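Local structure of Spermidine/putrescine ABC transporter, periplasmic binding protein (Treponema pallidum, 2V84) at residues 45-50 with 276-281; 109-114 with 127-132; 115-118 with 123-126; 139-144 with 151-156; 168-173 with 187-192. The protein probably binds polyamines such as spermidine and putrescine in the periplasm, as the receptor component that delivers them to an ABC transporter. One frame throughout, in Å; residues are numbered along the deposited sequence. Where two conformers were deposited one is given.

Contact 1. Residues 45-50 with 276-281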
# COMPACT_ATOMS: atom_id res chain seq x y z
N GLU A 45 12.79 12.15 -17.81
CA GLU A 45 13.05 13.53 -18.19
C GLU A 45 14.15 13.60 -19.24
O GLU A 45 14.03 14.32 -20.23
CB GLU A 45 13.43 14.36 -16.97
CG GLU A 45 12.24 14.86 -16.16
CD GLU A 45 12.66 15.66 -14.94
OE1 GLU A 45 13.81 15.49 -14.48
OE2 GLU A 45 11.85 16.47 -14.45
N GLN A 46 15.23 12.86 -19.02
CA GLN A 46 16.33 12.85 -19.97
C GLN A 46 15.95 12.16 -21.28
O GLN A 46 16.29 12.64 -22.36
CB GLN A 46 17.60 12.24 -19.37
CG GLN A 46 18.85 13.00 -19.79
CD GLN A 46 20.03 12.10 -20.08
OE1 GLN A 46 20.40 11.24 -19.27
NE2 GLN A 46 20.65 12.29 -21.24
N GLN A 47 15.21 11.05 -21.19
CA GLN A 47 14.82 10.30 -22.39
C GLN A 47 13.90 11.10 -23.31
O GLN A 47 14.15 11.17 -24.52
CB GLN A 47 14.18 8.96 -22.03
CG GLN A 47 13.60 8.21 -23.23
CD GLN A 47 13.36 6.74 -22.95
OE1 GLN A 47 13.57 6.27 -21.84
NE2 GLN A 47 12.93 6.01 -23.97
N TYR A 48 12.87 11.71 -22.75
CA TYR A 48 11.85 12.40 -23.54
C TYR A 48 12.01 13.92 -23.61
O TYR A 48 11.18 14.61 -24.21
CB TYR A 48 10.45 12.03 -23.02
CG TYR A 48 10.11 10.58 -23.24
CD1 TYR A 48 9.59 10.15 -24.45
CD2 TYR A 48 10.31 9.63 -22.23
CE1 TYR A 48 9.28 8.82 -24.67
CE2 TYR A 48 10.00 8.30 -22.44
CZ TYR A 48 9.49 7.90 -23.66
OH TYR A 48 9.18 6.59 -23.89
N ASN A 49 13.09 14.46 -23.03
CA ASN A 49 13.31 15.91 -23.00
C ASN A 49 12.06 16.64 -22.49
O ASN A 49 11.54 17.56 -23.13
CB ASN A 49 13.75 16.45 -24.36
CG ASN A 49 15.24 16.36 -24.56
OD1 ASN A 49 15.98 15.97 -23.65
ND2 ASN A 49 15.70 16.71 -25.75
N VAL A 50 11.57 16.16 -21.35
CA VAL A 50 10.41 16.72 -20.69
C VAL A 50 10.80 16.99 -19.25
O VAL A 50 11.92 16.67 -18.84
CB VAL A 50 9.20 15.74 -20.76
CG1 VAL A 50 8.76 15.55 -22.21
CG2 VAL A 50 9.55 14.40 -20.11
N ILE A 276 3.58 5.72 -17.82
CA ILE A 276 3.17 4.40 -17.36
C ILE A 276 3.92 3.32 -18.14
O ILE A 276 4.40 2.33 -17.58
CB ILE A 276 1.62 4.20 -17.55
CG1 ILE A 276 0.83 5.27 -16.76
CG2 ILE A 276 1.18 2.78 -17.14
CD1 ILE A 276 -0.68 5.30 -17.07
N ASN A 277 4.00 3.52 -19.46
CA ASN A 277 4.74 2.63 -20.33
C ASN A 277 6.23 2.55 -19.92
O ASN A 277 6.80 1.48 -19.88
CB ASN A 277 4.57 3.04 -21.80
CG ASN A 277 4.97 1.93 -22.75
OD1 ASN A 277 4.47 0.82 -22.66
ND2 ASN A 277 5.89 2.24 -23.67
N PHE A 278 6.83 3.70 -19.60
CA PHE A 278 8.23 3.79 -19.17
C PHE A 278 8.45 3.05 -17.83
O PHE A 278 9.38 2.27 -17.67
CB PHE A 278 8.61 5.27 -19.05
CG PHE A 278 9.96 5.54 -18.41
CD1 PHE A 278 10.08 5.68 -17.02
CD2 PHE A 278 11.09 5.72 -19.21
CE1 PHE A 278 11.34 5.96 -16.43
CE2 PHE A 278 12.35 6.00 -18.63
CZ PHE A 278 12.46 6.12 -17.24
N PHE A 279 7.55 3.28 -16.90
CA PHE A 279 7.66 2.72 -15.55
C PHE A 279 7.60 1.19 -15.58
O PHE A 279 8.26 0.50 -14.80
CB PHE A 279 6.53 3.30 -14.70
CG PHE A 279 6.69 3.08 -13.23
CD1 PHE A 279 7.52 3.89 -12.46
CD2 PHE A 279 5.96 2.07 -12.61
CE1 PHE A 279 7.65 3.68 -11.08
CE2 PHE A 279 6.06 1.86 -11.22
CZ PHE A 279 6.92 2.67 -10.47
N LEU A 280 6.81 0.67 -16.52
CA LEU A 280 6.65 -0.77 -16.70
C LEU A 280 7.71 -1.43 -17.61
O LEU A 280 7.63 -2.63 -17.86
CB LEU A 280 5.25 -1.12 -17.22
CG LEU A 280 4.07 -0.86 -16.26
CD1 LEU A 280 2.77 -1.17 -16.98
CD2 LEU A 280 4.19 -1.64 -14.97
N GLU A 281 8.67 -0.65 -18.10
CA GLU A 281 9.85 -1.23 -18.74
C GLU A 281 10.58 -2.06 -17.68
O GLU A 281 10.78 -1.57 -16.58
CB GLU A 281 10.76 -0.13 -19.28
CG GLU A 281 11.58 -0.55 -20.49
CD GLU A 281 10.75 -0.79 -21.74
OE1 GLU A 281 10.20 0.19 -22.31
OE2 GLU A 281 10.69 -1.97 -22.19
O HOH W 1 7.31 5.00 -22.73

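Contact 2. Residues 109-114 with 127-132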
# COMPACT_ATOMS: atom_id res chain seq x y z
N GLU A 109 -0.64 -12.47 -15.01
CA GLU A 109 -2.04 -12.92 -15.11
C GLU A 109 -2.74 -12.98 -13.74
O GLU A 109 -3.93 -12.66 -13.62
CB GLU A 109 -2.13 -14.27 -15.83
CG GLU A 109 -3.57 -14.79 -16.02
CD GLU A 109 -4.52 -13.73 -16.59
OE1 GLU A 109 -4.20 -13.10 -17.62
OE2 GLU A 109 -5.61 -13.54 -16.00
N SER A 110 -1.98 -13.37 -12.71
CA SER A 110 -2.52 -13.57 -11.38
C SER A 110 -3.00 -12.26 -10.79
O SER A 110 -3.98 -12.23 -10.04
CB SER A 110 -1.49 -14.22 -10.46
OG SER A 110 -0.26 -13.52 -10.51
N VAL A 111 -2.33 -11.17 -11.17
CA VAL A 111 -2.74 -9.85 -10.74
C VAL A 111 -4.00 -9.40 -11.48
O VAL A 111 -4.91 -8.85 -10.86
CB VAL A 111 -1.60 -8.82 -10.91
CG1 VAL A 111 -2.11 -7.41 -10.66
CG2 VAL A 111 -0.48 -9.15 -9.95
N ARG A 112 -4.03 -9.63 -12.79
CA ARG A 112 -5.20 -9.30 -13.62
C ARG A 112 -6.48 -9.88 -13.01
O ARG A 112 -7.51 -9.21 -12.97
CB ARG A 112 -5.02 -9.80 -15.07
CG ARG A 112 -3.81 -9.22 -15.79
CD ARG A 112 -3.79 -9.60 -17.28
NE ARG A 112 -3.37 -8.44 -18.08
CZ ARG A 112 -2.24 -8.35 -18.77
NH1 ARG A 112 -1.38 -9.37 -18.80
NH2 ARG A 112 -1.97 -7.24 -19.45
N ALA A 113 -6.40 -11.11 -12.52
CA ALA A 113 -7.55 -11.79 -11.90
C ALA A 113 -8.04 -11.14 -10.59
O ALA A 113 -9.24 -11.16 -10.31
CB ALA A 113 -7.25 -13.27 -11.68
N ARG A 114 -7.13 -10.57 -9.79
CA ARG A 114 -7.48 -9.96 -8.50
C ARG A 114 -8.03 -8.54 -8.58
O ARG A 114 -8.68 -8.07 -7.64
CB ARG A 114 -6.28 -9.93 -7.56
CG ARG A 114 -5.69 -11.26 -7.20
CD ARG A 114 -4.45 -11.06 -6.34
NE ARG A 114 -4.75 -11.05 -4.91
CZ ARG A 114 -3.83 -11.13 -3.96
NH1 ARG A 114 -2.55 -11.24 -4.27
NH2 ARG A 114 -4.19 -11.13 -2.69
N TYR A 127 0.40 -0.35 -10.36
CA TYR A 127 1.68 0.28 -10.06
C TYR A 127 2.48 -0.64 -9.13
O TYR A 127 3.67 -0.90 -9.36
CB TYR A 127 1.35 1.61 -9.37
CG TYR A 127 2.51 2.51 -9.09
CD1 TYR A 127 3.38 2.27 -8.03
CD2 TYR A 127 2.70 3.66 -9.86
CE1 TYR A 127 4.42 3.10 -7.77
CE2 TYR A 127 3.77 4.51 -9.60
CZ TYR A 127 4.61 4.23 -8.56
OH TYR A 127 5.67 5.09 -8.28
N TYR A 128 1.84 -1.15 -8.08
CA TYR A 128 2.51 -2.05 -7.15
C TYR A 128 1.46 -2.74 -6.30
O TYR A 128 0.42 -2.17 -6.06
CB TYR A 128 3.61 -1.32 -6.30
CG TYR A 128 4.29 -2.30 -5.37
CD1 TYR A 128 5.08 -3.32 -5.89
CD2 TYR A 128 4.10 -2.23 -3.99
CE1 TYR A 128 5.66 -4.27 -5.06
CE2 TYR A 128 4.68 -3.19 -3.16
CZ TYR A 128 5.44 -4.19 -3.70
OH TYR A 128 6.02 -5.11 -2.86
N LEU A 129 1.73 -3.97 -5.89
CA LEU A 129 0.86 -4.73 -4.99
C LEU A 129 1.73 -5.20 -3.85
O LEU A 129 2.75 -5.85 -4.08
CB LEU A 129 0.27 -5.94 -5.73
CG LEU A 129 -0.81 -6.80 -5.05
CD1 LEU A 129 -1.62 -7.48 -6.11
CD2 LEU A 129 -0.20 -7.83 -4.08
N GLY A 130 1.34 -4.88 -2.61
CA GLY A 130 2.12 -5.38 -1.46
C GLY A 130 1.20 -5.50 -0.27
O GLY A 130 -0.02 -5.54 -0.43
N ALA A 131 1.77 -5.56 0.92
CA ALA A 131 0.95 -5.62 2.13
C ALA A 131 1.77 -5.12 3.28
O ALA A 131 3.00 -5.32 3.33
CB ALA A 131 0.46 -7.04 2.40
N ALA A 132 1.08 -4.47 4.21
CA ALA A 132 1.66 -4.14 5.51
C ALA A 132 1.84 -5.44 6.25
O ALA A 132 1.17 -6.44 5.98
CB ALA A 132 0.75 -3.20 6.29

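Contact 3. Residues 115-118 with 123-126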
# COMPACT_ATOMS: atom_id res chain seq x y z
N ILE A 115 -7.73 -7.83 -9.67
CA ILE A 115 -8.10 -6.41 -9.77
C ILE A 115 -9.53 -6.20 -10.26
O ILE A 115 -9.75 -5.56 -11.30
CB ILE A 115 -7.07 -5.57 -10.59
CG1 ILE A 115 -6.89 -6.08 -12.02
CG2 ILE A 115 -5.73 -5.50 -9.87
CD1 ILE A 115 -6.37 -5.02 -12.99
N ALA A 116 -10.50 -6.72 -9.50
CA ALA A 116 -11.92 -6.67 -9.89
C ALA A 116 -12.54 -5.27 -9.91
O ALA A 116 -13.62 -5.10 -10.47
CB ALA A 116 -12.74 -7.62 -9.01
N TYR A 117 -11.88 -4.27 -9.32
CA TYR A 117 -12.37 -2.88 -9.41
C TYR A 117 -12.25 -2.33 -10.85
O TYR A 117 -12.99 -1.42 -11.24
CB TYR A 117 -11.62 -1.97 -8.42
CG TYR A 117 -10.13 -2.06 -8.58
CD1 TYR A 117 -9.46 -1.30 -9.55
CD2 TYR A 117 -9.39 -2.94 -7.79
CE1 TYR A 117 -8.10 -1.42 -9.73
CE2 TYR A 117 -8.03 -3.06 -7.97
CZ TYR A 117 -7.39 -2.29 -8.92
OH TYR A 117 -6.05 -2.43 -9.11
N ASP A 118 -11.32 -2.89 -11.63
CA ASP A 118 -11.04 -2.43 -13.01
C ASP A 118 -10.26 -3.50 -13.79
O ASP A 118 -9.10 -3.29 -14.17
CB ASP A 118 -10.25 -1.12 -12.94
CG ASP A 118 -10.24 -0.36 -14.25
OD1 ASP A 118 -11.29 -0.29 -14.93
OD2 ASP A 118 -9.17 0.16 -14.60
N TYR A 123 -9.43 2.16 -16.61
CA TYR A 123 -9.31 3.43 -15.92
C TYR A 123 -8.08 3.41 -15.04
O TYR A 123 -7.80 4.39 -14.36
CB TYR A 123 -10.54 3.69 -15.05
CG TYR A 123 -11.79 4.06 -15.84
CD1 TYR A 123 -12.05 5.38 -16.17
CD2 TYR A 123 -12.71 3.08 -16.23
CE1 TYR A 123 -13.20 5.72 -16.88
CE2 TYR A 123 -13.86 3.41 -16.95
CZ TYR A 123 -14.10 4.73 -17.27
OH TYR A 123 -15.24 5.09 -17.96
N SER A 124 -7.36 2.30 -15.03
CA SER A 124 -6.23 2.15 -14.09
C SER A 124 -5.21 1.16 -14.61
O SER A 124 -5.57 0.23 -15.30
CB SER A 124 -6.73 1.68 -12.71
OG SER A 124 -7.26 0.35 -12.75
N VAL A 125 -3.94 1.34 -14.25
CA VAL A 125 -2.93 0.32 -14.57
C VAL A 125 -2.16 0.04 -13.31
O VAL A 125 -1.72 0.96 -12.68
CB VAL A 125 -1.93 0.82 -15.64
CG1 VAL A 125 -0.80 -0.23 -15.86
CG2 VAL A 125 -2.65 1.12 -16.99
N PRO A 126 -2.02 -1.24 -12.89
CA PRO A 126 -1.31 -1.49 -11.63
C PRO A 126 0.09 -0.89 -11.54
O PRO A 126 0.87 -0.96 -12.49
CB PRO A 126 -1.20 -3.03 -11.59
CG PRO A 126 -2.39 -3.47 -12.35
CD PRO A 126 -2.58 -2.48 -13.46
O HOH W 2 -5.26 -1.50 -11.39

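Contact 4. Residues 139-144 with 151-156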
# COMPACT_ATOMS: atom_id res chain seq x y z
N LYS A 139 15.85 -9.85 19.14
CA LYS A 139 16.67 -9.87 20.35
C LYS A 139 15.85 -9.45 21.57
O LYS A 139 16.11 -9.93 22.68
CB LYS A 139 17.98 -9.06 20.19
CG LYS A 139 17.85 -7.54 20.13
CD LYS A 139 19.16 -6.87 19.66
CE LYS A 139 18.84 -5.61 18.81
NZ LYS A 139 20.07 -4.83 18.47
N ALA A 140 14.85 -8.59 21.38
CA ALA A 140 13.99 -8.18 22.49
C ALA A 140 12.80 -9.12 22.71
O ALA A 140 12.27 -9.23 23.83
CB ALA A 140 13.53 -6.76 22.29
N VAL A 141 12.37 -9.80 21.65
CA VAL A 141 11.26 -10.74 21.73
C VAL A 141 11.69 -12.06 21.11
O VAL A 141 11.44 -12.29 19.93
CB VAL A 141 9.98 -10.23 20.98
CG1 VAL A 141 8.78 -11.00 21.43
CG2 VAL A 141 9.75 -8.74 21.21
N PRO A 142 12.37 -12.93 21.89
CA PRO A 142 12.91 -14.18 21.33
C PRO A 142 11.85 -15.22 20.95
O PRO A 142 12.07 -15.99 20.00
CB PRO A 142 13.82 -14.71 22.43
CG PRO A 142 13.96 -13.59 23.41
CD PRO A 142 12.72 -12.79 23.31
N SER A 143 10.71 -15.21 21.65
CA SER A 143 9.61 -16.16 21.37
C SER A 143 8.30 -15.45 21.00
O SER A 143 7.79 -14.63 21.76
CB SER A 143 9.42 -17.12 22.56
OG SER A 143 8.41 -18.08 22.28
N TYR A 144 7.75 -15.78 19.84
CA TYR A 144 6.50 -15.16 19.38
C TYR A 144 5.89 -16.01 18.29
O TYR A 144 6.61 -16.72 17.57
CB TYR A 144 6.74 -13.71 18.88
CG TYR A 144 7.82 -13.62 17.82
CD1 TYR A 144 9.17 -13.57 18.19
CD2 TYR A 144 7.49 -13.62 16.46
CE1 TYR A 144 10.18 -13.52 17.22
CE2 TYR A 144 8.49 -13.57 15.48
CZ TYR A 144 9.84 -13.53 15.89
OH TYR A 144 10.84 -13.49 14.95
N PHE A 151 -0.28 -8.56 19.04
CA PHE A 151 -0.67 -7.30 19.66
C PHE A 151 -1.49 -7.44 20.95
O PHE A 151 -1.72 -6.46 21.65
CB PHE A 151 -1.32 -6.37 18.62
CG PHE A 151 -0.37 -5.96 17.54
CD1 PHE A 151 0.66 -5.06 17.82
CD2 PHE A 151 -0.48 -6.47 16.23
CE1 PHE A 151 1.56 -4.66 16.84
CE2 PHE A 151 0.40 -6.09 15.24
CZ PHE A 151 1.44 -5.19 15.55
N SER A 152 -1.89 -8.66 21.29
CA SER A 152 -2.57 -8.90 22.55
C SER A 152 -1.60 -9.33 23.66
O SER A 152 -2.03 -9.66 24.77
CB SER A 152 -3.68 -9.93 22.35
OG SER A 152 -3.09 -11.20 22.25
N ARG A 153 -0.29 -9.31 23.37
CA ARG A 153 0.73 -9.70 24.35
C ARG A 153 0.94 -8.64 25.41
O ARG A 153 1.55 -7.62 25.15
CB ARG A 153 2.05 -10.00 23.66
CG ARG A 153 1.99 -11.31 22.94
CD ARG A 153 3.31 -11.81 22.50
NE ARG A 153 4.33 -11.94 23.54
CZ ARG A 153 5.51 -12.49 23.29
NH1 ARG A 153 5.74 -12.97 22.07
NH2 ARG A 153 6.45 -12.59 24.21
N LYS A 154 0.45 -8.91 26.62
CA LYS A 154 0.57 -8.00 27.76
C LYS A 154 2.00 -7.77 28.25
O LYS A 154 2.29 -6.69 28.78
CB LYS A 154 -0.38 -8.39 28.90
CG LYS A 154 -1.84 -8.11 28.52
CD LYS A 154 -2.81 -8.02 29.71
CE LYS A 154 -4.26 -8.02 29.20
NZ LYS A 154 -5.31 -7.80 30.25
N ASP A 155 2.88 -8.75 28.02
CA ASP A 155 4.31 -8.66 28.32
C ASP A 155 5.10 -7.69 27.44
O ASP A 155 6.23 -7.31 27.76
CB ASP A 155 4.96 -10.05 28.37
CG ASP A 155 5.03 -10.74 27.00
OD1 ASP A 155 4.04 -10.74 26.24
OD2 ASP A 155 6.09 -11.34 26.70
N LEU A 156 4.47 -7.26 26.34
CA LEU A 156 5.04 -6.26 25.42
C LEU A 156 4.26 -4.94 25.46
O LEU A 156 4.49 -4.05 24.64
CB LEU A 156 5.09 -6.82 23.99
CG LEU A 156 5.76 -8.19 23.80
CD1 LEU A 156 5.50 -8.72 22.40
CD2 LEU A 156 7.26 -8.09 24.06
O HOH W 3 9.60 -13.52 23.86

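Contact 5. Residues 168-173 with 187-192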
# COMPACT_ATOMS: atom_id res chain seq x y z
N GLU A 168 -6.52 -0.85 7.41
CA GLU A 168 -5.45 -1.77 7.84
C GLU A 168 -5.73 -2.42 9.19
O GLU A 168 -5.58 -3.63 9.34
CB GLU A 168 -4.07 -1.08 7.92
CG GLU A 168 -3.40 -0.73 6.58
CD GLU A 168 -3.15 -1.90 5.62
OE1 GLU A 168 -3.32 -3.09 5.95
OE2 GLU A 168 -2.79 -1.61 4.48
N VAL A 169 -6.11 -1.61 10.17
CA VAL A 169 -6.32 -2.12 11.53
C VAL A 169 -7.61 -2.94 11.64
O VAL A 169 -7.58 -4.08 12.11
CB VAL A 169 -6.18 -1.00 12.59
CG1 VAL A 169 -6.41 -1.54 14.01
CG2 VAL A 169 -4.75 -0.43 12.51
N MET A 170 -8.71 -2.38 11.15
CA MET A 170 -9.97 -3.15 11.07
C MET A 170 -9.78 -4.42 10.23
O MET A 170 -10.30 -5.50 10.58
CB MET A 170 -11.12 -2.30 10.51
CG MET A 170 -11.67 -1.24 11.48
SD MET A 170 -12.25 -1.89 13.08
CE MET A 170 -13.85 -2.49 12.56
N GLY A 171 -9.04 -4.29 9.13
CA GLY A 171 -8.77 -5.41 8.24
C GLY A 171 -8.03 -6.54 8.92
O GLY A 171 -8.41 -7.71 8.80
N ALA A 172 -6.98 -6.20 9.66
CA ALA A 172 -6.23 -7.20 10.44
C ALA A 172 -7.11 -7.89 11.48
O ALA A 172 -6.99 -9.10 11.68
CB ALA A 172 -5.07 -6.55 11.10
N ALA A 173 -7.98 -7.13 12.13
CA ALA A 173 -8.92 -7.68 13.12
C ALA A 173 -9.94 -8.59 12.46
O ALA A 173 -10.19 -9.70 12.95
CB ALA A 173 -9.60 -6.57 13.87
N GLN A 187 -22.37 -7.09 12.41
CA GLN A 187 -21.89 -7.74 13.65
C GLN A 187 -20.44 -8.19 13.57
O GLN A 187 -19.76 -8.29 14.60
CB GLN A 187 -22.82 -8.85 14.19
CG GLN A 187 -23.48 -9.77 13.18
CD GLN A 187 -24.78 -9.23 12.63
OE1 GLN A 187 -25.46 -8.41 13.26
NE2 GLN A 187 -25.15 -9.69 11.45
N GLU A 188 -19.95 -8.44 12.35
CA GLU A 188 -18.54 -8.77 12.14
C GLU A 188 -17.64 -7.57 12.41
O GLU A 188 -16.56 -7.71 12.98
CB GLU A 188 -18.31 -9.35 10.74
CG GLU A 188 -18.89 -10.75 10.58
CD GLU A 188 -18.77 -11.30 9.17
OE1 GLU A 188 -19.10 -12.49 8.98
OE2 GLU A 188 -18.37 -10.56 8.25
N LEU A 189 -18.09 -6.39 11.99
CA LEU A 189 -17.38 -5.14 12.24
C LEU A 189 -17.34 -4.75 13.71
O LEU A 189 -16.29 -4.33 14.21
CB LEU A 189 -17.99 -4.01 11.40
CG LEU A 189 -17.73 -4.16 9.90
CD1 LEU A 189 -18.55 -3.18 9.07
CD2 LEU A 189 -16.24 -4.01 9.59
N ALA A 190 -18.47 -4.89 14.40
CA ALA A 190 -18.52 -4.67 15.84
C ALA A 190 -17.58 -5.62 16.60
O ALA A 190 -16.90 -5.22 17.55
CB ALA A 190 -19.98 -4.82 16.34
N GLN A 191 -17.55 -6.88 16.17
CA GLN A 191 -16.66 -7.88 16.75
C GLN A 191 -15.19 -7.50 16.55
O GLN A 191 -14.37 -7.61 17.46
CB GLN A 191 -16.94 -9.22 16.06
CG GLN A 191 -16.36 -10.44 16.77
CD GLN A 191 -16.99 -11.74 16.25
OE1 GLN A 191 -18.11 -11.73 15.71
NE2 GLN A 191 -16.27 -12.85 16.40
N ALA A 192 -14.87 -7.03 15.35
CA ALA A 192 -13.52 -6.55 15.03
C ALA A 192 -13.16 -5.34 15.88
O ALA A 192 -12.05 -5.24 16.41
CB ALA A 192 -13.43 -6.21 13.54

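Contact 1. Residues 45-50 with 276-281
In the periplasmic solute-binding fold, helix 38-48 is the crossover of a beta-alpha-beta unit that joins the parallel strands 26-32 and 51-57, and its last turn meets helix 269-279 through Gln47, Tyr48 and Phe278. The contact illustrates how an amide and a phenyl ring can pack without stacking. Gln47 holds CG anti to its backbone N (chi1 173°) and runs on extended, passing Phe278 in the opposite direction. Its OE1 arrives at the ring edge, in the plane of the ring, 3.4 Å from Phe278 CE2. With the amide and ring planes 69° apart, a partly negative oxygen lies next to the slightly positive rim of the phenyl group, probably a mild attraction. CG of the same glutamine covers one face of the Tyr48 ring, offset toward its rim. Phe278 comes to the edge of that tyrosine, CD2 lying 4.3 Å from Tyr48 CE2, while Phe44 and His284 also pack against the phenylalanine. Beyond the touching residues the chain leaves helical geometry at Asn49, which has positive phi, and Val50 N bonds back to Glu45 O at 3.3 Å. A water completes the junction where the side chains do not bond directly: it lies 2.7 Å from Tyr48 OH and accepts a hydrogen bond from Asn277 ND2 at 3.2 Å.

Contact 2. Residues 109-114 with 127-132
With chi1 at -173°, Leu129 swings CG to the side opposite its own N, and both methyls face helix 109-114; Arg114 bends at chi3 (91°), which brings NH1 up to one of them. The leucine thus divides its two branches between two partners: CD1 rests 4.3 Å from Val111 CG2, and CD2 lies 4.1 Å from Arg114 NH1. The arginine and leucine side chains meet almost perpendicularly. The arginine touches an apolar neighbour while its nitrogens bond to other groups. Here NH1 donates to Leu317 O and NH2 forms a salt bridge with the sulfonate of a bound MES molecule, probably taken up from the crystallisation liquor. Whether that buffer marks a functional pocket is open, but the Leu129 side chain is about 11 Å from that of Glu168, a predicted spermidine-binding residue. Just upstream, Tyr127 and Tyr128 both face Asp258 in a classic beta bulge. Helix 109-114 lies against the Leu129 side of strand 125-137, whose antiparallel neighbour 254-260 adds Val255 to the leucine's surroundings, and Tyr128 packs on helix 282-292.

Contact 3. Residues 115-118 with 123-126
Asp118 OD2 is gripped by two donors from the facing segment, a compact example of a carboxylate holding two consecutive residues. Ser124 OG donates to OD2 at 2.7 Å and meets its anti lone pair, the one directed away from OD1. The serine places OG between its backbone N and carbonyl carbon (chi1 67°), which turns the hydroxyl toward the carboxylate. The Tyr123 backbone N comes to the syn side of OD2 at 2.8 Å, with a fairly straight N-H...O angle of 159° and only 16° out of the carboxylate plane. The second oxygen, OD1, forms a salt bridge with Lys88 and lies at the edge of the Tyr123 ring, so both ends of this buried carboxylate have partners. Asp118 closes a type I beta turn in which its N bonds to Ile115 O at 3.1 Å. Within that turn Tyr117 directs a ring edge at Ser124, with CE1 3.6 Å from OG. A water bridges the same two residues, lying 2.6 Å from Tyr117 OH and donating to Ser124 OG at 3.0 Å; the serine hydroxyl therefore gives one hydrogen bond and receives another. On the apolar side Ile115 CD1 touches Pro126 CG at 4.3 Å. The turn follows helix 109-114 and leads round to strand 125-137, and Tyr117 and Ser124 both touch Val84 of helix 81-89 and Ser259 of strand 254-260.

Contact 4. Residues 139-144 with 151-156
Arg153 leaves its backbone with CB directed at segment 139-144, folds at chi3 (55°), and ends in a planar group that meets Ser143, Tyr144 and Val141. The first nitrogen along the chain, NE, turns back to its own segment and donates to Asp155 OD1 at 3.0 Å. Beyond CZ, NH2 bonds to Asp155 OD2 at 2.8 Å; together the two nitrogens hold the carboxylate side-on through its syn lone pairs, a salt bridge that fixes the rotation of the guanidinium. NH1 reaches across to the other segment, where it donates to Ser143 O at 2.7 Å with an angle of 157°, in the carbonyl plane and on a lone pair. NH1 also passes 3.4 Å from Tyr144 CB and 3.7 Å from Val141 CG1. Over one face of the group, toward its rim, lies Leu156 CD1. The other leucine methyl, CD2, meets Val141 CG2 tip to tip at 3.8 Å, and a water accepts from Ser143 N at 3.0 Å and weakly from Arg153 NH2. An internal salt bridge that orients a cation for a neighbouring carbonyl thus joins two parts of the long connection between strands 125-137 and 160-162. Around it, Val141 packs on Val136 of strand 125-137, Leu156 on Val223 of strand 223-226, and Phe151 on Trp200 of helix 186-200.

Contact 5. Residues 168-173 with 187-192
Segments 168-173 and 187-192 are helical and cross steeply, their axes 102° apart with a closest approach of 9.6 Å, yet the CA atoms of Ala173 and Ala192 come within 5.1 Å. Small residues make that nearness possible, as at many close helix crossings: Ala173 CB lies 3.9 Å from Ala192 CB and 3.8 Å from Ala192 O. Met170 reaches the second helix by bending rather than extending. Turns at chi2 (-56°) and chi3 (-80°) curl the thioether so that its terminal methyl points there. CE approaches the backbone oxygen of Leu189 at 3.5 Å, and is also 3.9 Å from Ala192 CB and 4.1 Å from Leu189 CD2. Leu195 and Val196, further along helix 186-200, continue the apolar surface against Ala173, and Leu189 packs onward against Tyr333 of helix 330-342. Glu168, earlier on the same helix as Met170 and predicted to bind spermidine, forms a salt bridge with Lys323. The touching residues, all buried, form no hydrogen bond across the crossing. Its cohesion probably rests mainly on dispersion and the burial of apolar surface, with the bent methionine bringing one methyl against both Ala192 and Leu189.

How the contacts relate
Contacts 2 and 3 share strand 125-137, have centres about 10 Å apart, and touch where Val111 CG1 meets Pro126 CG at 4.3 Å. Contact 1 closes a chain loop that contains all the others. It reaches the same strand through two stacked rings, Phe279 CZ lying 3.4 Å from Tyr127 CZ. A second junction packs Ile276 CG2 3.8 Å from Val125 CG1. Contact 2 borders the predicted spermidine site, with Ala132 CB 4.1 Å from Glu168 OE1 of contact 5. Contact 4 lies far beyond, about 46 Å from contact 1 between centres and across the middle of the chain, while its nearest atoms approach contact 5 to about 7 Å.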